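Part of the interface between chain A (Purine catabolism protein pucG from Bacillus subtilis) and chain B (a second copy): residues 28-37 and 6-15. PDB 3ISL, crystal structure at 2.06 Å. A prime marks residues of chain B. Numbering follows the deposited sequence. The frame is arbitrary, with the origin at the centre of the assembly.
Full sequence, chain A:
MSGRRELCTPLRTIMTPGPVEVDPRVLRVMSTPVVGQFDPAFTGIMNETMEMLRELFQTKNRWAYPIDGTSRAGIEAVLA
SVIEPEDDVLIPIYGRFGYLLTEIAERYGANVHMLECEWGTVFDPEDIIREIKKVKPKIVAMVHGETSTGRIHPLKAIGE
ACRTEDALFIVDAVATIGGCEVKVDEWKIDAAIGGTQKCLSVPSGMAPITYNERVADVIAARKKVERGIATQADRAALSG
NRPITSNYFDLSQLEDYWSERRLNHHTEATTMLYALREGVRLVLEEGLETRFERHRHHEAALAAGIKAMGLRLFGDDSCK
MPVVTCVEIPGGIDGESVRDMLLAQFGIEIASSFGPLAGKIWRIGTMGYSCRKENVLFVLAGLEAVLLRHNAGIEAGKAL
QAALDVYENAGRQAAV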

# COMPACT_ATOMS: atom_id res chain seq x y z
N ARG A 28 -7.36 4.80 -17.28
CA ARG A 28 -8.53 5.70 -17.34
C ARG A 28 -9.43 5.39 -16.15
O ARG A 28 -10.10 6.25 -15.68
CB ARG A 28 -9.37 5.61 -18.68
CG ARG A 28 -10.12 4.23 -18.83
CD ARG A 28 -11.08 3.94 -20.04
NE ARG A 28 -10.26 3.79 -21.19
CZ ARG A 28 -10.48 3.06 -22.29
NH1 ARG A 28 -11.55 2.23 -22.48
NH2 ARG A 28 -9.52 3.12 -23.21
N VAL A 29 -9.46 4.15 -15.66
CA VAL A 29 -10.41 3.88 -14.56
C VAL A 29 -9.99 4.51 -13.20
O VAL A 29 -10.82 4.62 -12.27
CB VAL A 29 -10.75 2.36 -14.35
CG1 VAL A 29 -9.72 1.70 -13.36
CG2 VAL A 29 -12.15 2.26 -13.79
N MET A 30 -8.75 5.01 -13.11
CA MET A 30 -8.24 5.48 -11.79
C MET A 30 -8.69 6.94 -11.52
O MET A 30 -8.55 7.44 -10.42
CB MET A 30 -6.72 5.29 -11.72
CG MET A 30 -6.40 3.79 -11.64
SD MET A 30 -4.71 3.51 -11.10
CE MET A 30 -3.87 3.85 -12.64
N SER A 31 -9.30 7.54 -12.53
CA SER A 31 -9.94 8.84 -12.39
C SER A 31 -11.41 8.68 -11.88
O SER A 31 -12.07 9.65 -11.67
CB SER A 31 -9.86 9.60 -13.75
OG SER A 31 -10.95 9.32 -14.66
N THR A 32 -11.87 7.47 -11.60
CA THR A 32 -13.27 7.28 -11.10
C THR A 32 -13.41 7.78 -9.64
O THR A 32 -12.58 7.48 -8.82
CB THR A 32 -13.62 5.82 -11.13
OG1 THR A 32 -13.43 5.31 -12.47
CG2 THR A 32 -15.07 5.58 -10.71
N PRO A 33 -14.50 8.51 -9.31
CA PRO A 33 -14.66 8.92 -7.89
C PRO A 33 -14.76 7.70 -6.94
O PRO A 33 -15.41 6.69 -7.24
CB PRO A 33 -15.92 9.80 -7.91
CG PRO A 33 -15.82 10.53 -9.37
CD PRO A 33 -15.41 9.25 -10.23
N VAL A 34 -14.13 7.83 -5.79
CA VAL A 34 -14.04 6.75 -4.82
C VAL A 34 -15.40 6.53 -4.14
O VAL A 34 -16.25 7.43 -4.14
CB VAL A 34 -13.01 7.04 -3.73
CG1 VAL A 34 -11.59 7.23 -4.30
CG2 VAL A 34 -13.41 8.22 -2.94
N VAL A 35 -15.60 5.31 -3.64
CA VAL A 35 -16.70 4.95 -2.76
C VAL A 35 -16.02 4.38 -1.49
O VAL A 35 -14.87 4.05 -1.57
CB VAL A 35 -17.63 3.84 -3.41
CG1 VAL A 35 -18.35 4.35 -4.68
CG2 VAL A 35 -16.89 2.49 -3.66
N GLY A 36 -16.73 4.24 -0.37
CA GLY A 36 -16.10 3.77 0.91
C GLY A 36 -16.04 2.28 1.08
O GLY A 36 -16.63 1.60 0.25
N GLN A 37 -15.32 1.78 2.12
CA GLN A 37 -15.01 0.33 2.27
C GLN A 37 -16.28 -0.35 2.58
O GLN A 37 -16.44 -1.48 2.24
CB GLN A 37 -14.01 -0.02 3.45
CG GLN A 37 -13.81 1.08 4.53
CD GLN A 37 -13.19 0.60 5.91
OE1 GLN A 37 -12.55 -0.47 6.04
NE2 GLN A 37 -13.40 1.44 6.93
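Chain B 6-15: ELCTPLRTIM

Chain A comes out of a weakly bonded helix that begins earlier in the chain and passes through a type I beta turn from Val29 to Thr32. The turn is closed by the backbone hydrogen bond from Thr32 N to Val29 O, 3.1 Å. From Thr32 onward phi and psi move into the extended region, from -72/136 at Thr32 to -122/165 at Val35, so residues 32 to 36 form an open loop rather than another turn. Chain B is extended over nearly its whole length: phi/psi runs from -62/144 at Leu7′ through -130/152 at Thr9′ to -92/157 at Arg12′, and a short strand includes Thr13′ and Ile14′.

The two segments run in the same general direction, as the register of nearest CA atoms indicates: Val29 CA lies 7.6 Å from Leu7′ CA, Pro33 CA 6.7 Å from Leu11′ CA, and Val35 CA 6.5 Å from Arg12′ CA. Residue numbers rise together on both sides. The backbones nevertheless do not pair as a sheet, for no direct hydrogen bond crosses between the stretches. Two waters fill that role. Water 1 lies within hydrogen-bonding distance of Pro33 O (2.7 Å), Pro10′ O (2.8 Å) and Thr9′ OG1 (2.7 Å). Water 2 accepts from Arg12′ N at 2.8 Å and lies 2.9 Å from Val34 O and 3.0 Å from Pro10′ O, both acceptors within its reach. Pro10′ O is therefore common to both bridges. Val34 O and Arg12′ N are 5.2 Å apart, too far for a direct bond, and water 2 spans the gap; Pro33 O and Pro10′ O are both acceptors, so a water is needed between them.

Side-chain packing follows the register only loosely: Val34 reaches ahead to Ile14′ while Val35 lies against Thr9′, Pro10′ and Arg12′. At the start, Val29 and Leu7′ point their CA-to-CB bonds toward each other's stretch, and Val29 CG2 meets Leu7′ CD2 at 3.5 Å. Thr32 comes next, with its methyl CG2 3.3 Å from Thr9′ OG1. Its own hydroxyl is turned back into the turn, where Thr32 OG1 donates to Val29 O at 2.7 Å; with chi1 at -55° (m), the side chain thus reinforces the turn while its methyl faces chain B.

Further along, the Pro33 ring packs on Leu11′, with Pro33 CG 3.6 Å from Leu11′ CD2. The CA-to-CB bond of Leu11′ points sideways, but the end of its m,t side chain comes nearer to chain A.

Val35 buries more area in this contact than any other residue of either stretch, 68 Å². Its CG1 lies 3.9 Å from Pro10′ O, 3.9 Å from Arg12′ CG and 4.3 Å from Pro10′ CD, so a single methyl touches successive parts of the chain B loop.

Ile14′ closes the contact. Its CD1 approaches Val34 O at 3.6 Å and Val34 CG2 at 4.0 Å, and the same methyl lies 4.1 Å from Val35 CA and 4.3 Å from Gly36 N. Ile14′ thus packs largely against chain A backbone. In all, the two stretches bury 425 Å², summed over both sides.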

# COMPACT_ATOMS: atom_id res chain seq x y z
N GLU B 6 -16.84 -3.58 -17.82
CA GLU B 6 -15.98 -2.49 -17.29
C GLU B 6 -16.61 -1.91 -15.96
O GLU B 6 -17.81 -2.04 -15.74
CB GLU B 6 -15.90 -1.31 -18.26
CG GLU B 6 -17.20 -0.47 -18.13
CD GLU B 6 -17.53 0.40 -19.28
OE1 GLU B 6 -16.84 1.43 -19.48
OE2 GLU B 6 -18.53 0.08 -19.96
N LEU B 7 -15.81 -1.33 -15.10
CA LEU B 7 -16.28 -0.95 -13.79
C LEU B 7 -17.40 0.10 -13.90
O LEU B 7 -17.40 0.96 -14.79
CB LEU B 7 -15.11 -0.40 -12.97
CG LEU B 7 -15.29 -0.00 -11.52
CD1 LEU B 7 -15.10 -1.15 -10.64
CD2 LEU B 7 -14.23 1.05 -11.22
N CYS B 8 -18.36 0.02 -13.01
CA CYS B 8 -19.47 0.95 -13.01
C CYS B 8 -19.75 1.12 -11.55
O CYS B 8 -20.09 0.16 -10.87
CB CYS B 8 -20.71 0.38 -13.70
SG CYS B 8 -22.09 1.63 -13.79
N THR B 9 -19.60 2.36 -11.07
CA THR B 9 -19.87 2.71 -9.70
C THR B 9 -20.77 3.96 -9.61
O THR B 9 -20.75 4.80 -10.48
CB THR B 9 -18.55 3.05 -8.92
OG1 THR B 9 -17.79 3.92 -9.73
CG2 THR B 9 -17.69 1.81 -8.68
N PRO B 10 -21.54 4.07 -8.53
CA PRO B 10 -22.38 5.24 -8.32
C PRO B 10 -21.50 6.45 -7.86
O PRO B 10 -20.34 6.30 -7.38
CB PRO B 10 -23.36 4.76 -7.24
CG PRO B 10 -22.54 3.81 -6.41
CD PRO B 10 -21.54 3.18 -7.35
N LEU B 11 -22.01 7.66 -8.08
CA LEU B 11 -21.34 8.84 -7.58
C LEU B 11 -21.92 9.11 -6.20
O LEU B 11 -23.09 9.47 -6.05
CB LEU B 11 -21.56 10.05 -8.54
CG LEU B 11 -20.81 9.92 -9.90
CD1 LEU B 11 -21.00 11.10 -10.83
CD2 LEU B 11 -19.35 9.91 -9.60
N ARG B 12 -21.08 8.95 -5.20
CA ARG B 12 -21.50 9.17 -3.83
C ARG B 12 -21.26 10.60 -3.40
O ARG B 12 -20.36 11.30 -3.91
CB ARG B 12 -20.73 8.19 -2.92
CG ARG B 12 -21.00 6.73 -3.20
CD ARG B 12 -22.50 6.38 -3.28
NE ARG B 12 -22.69 4.96 -3.03
CZ ARG B 12 -23.81 4.29 -3.27
NH1 ARG B 12 -24.88 4.90 -3.80
NH2 ARG B 12 -23.87 3.01 -2.93
N THR B 13 -22.02 11.01 -2.40
CA THR B 13 -21.71 12.12 -1.58
C THR B 13 -21.17 11.60 -0.27
O THR B 13 -21.92 11.13 0.58
CB THR B 13 -23.00 12.95 -1.32
OG1 THR B 13 -23.56 13.32 -2.58
CG2 THR B 13 -22.70 14.21 -0.51
N ILE B 14 -19.86 11.71 -0.05
CA ILE B 14 -19.26 10.97 1.09
C ILE B 14 -19.02 11.89 2.29
O ILE B 14 -18.16 12.79 2.23
CB ILE B 14 -17.92 10.31 0.71
CG1 ILE B 14 -18.09 9.32 -0.47
CG2 ILE B 14 -17.31 9.60 1.98
CD1 ILE B 14 -16.79 8.57 -0.74
N MET B 15 -19.74 11.64 3.38
CA MET B 15 -19.64 12.49 4.56
C MET B 15 -19.36 11.63 5.79
O MET B 15 -19.84 11.88 6.91
CB MET B 15 -20.89 13.35 4.71
CG MET B 15 -21.08 14.41 3.62
SD MET B 15 -19.69 15.59 3.42
CE MET B 15 -20.28 16.85 4.56
O HOH W 1 -17.72 6.33 -8.49
O HOH W 2 -18.47 8.13 -5.84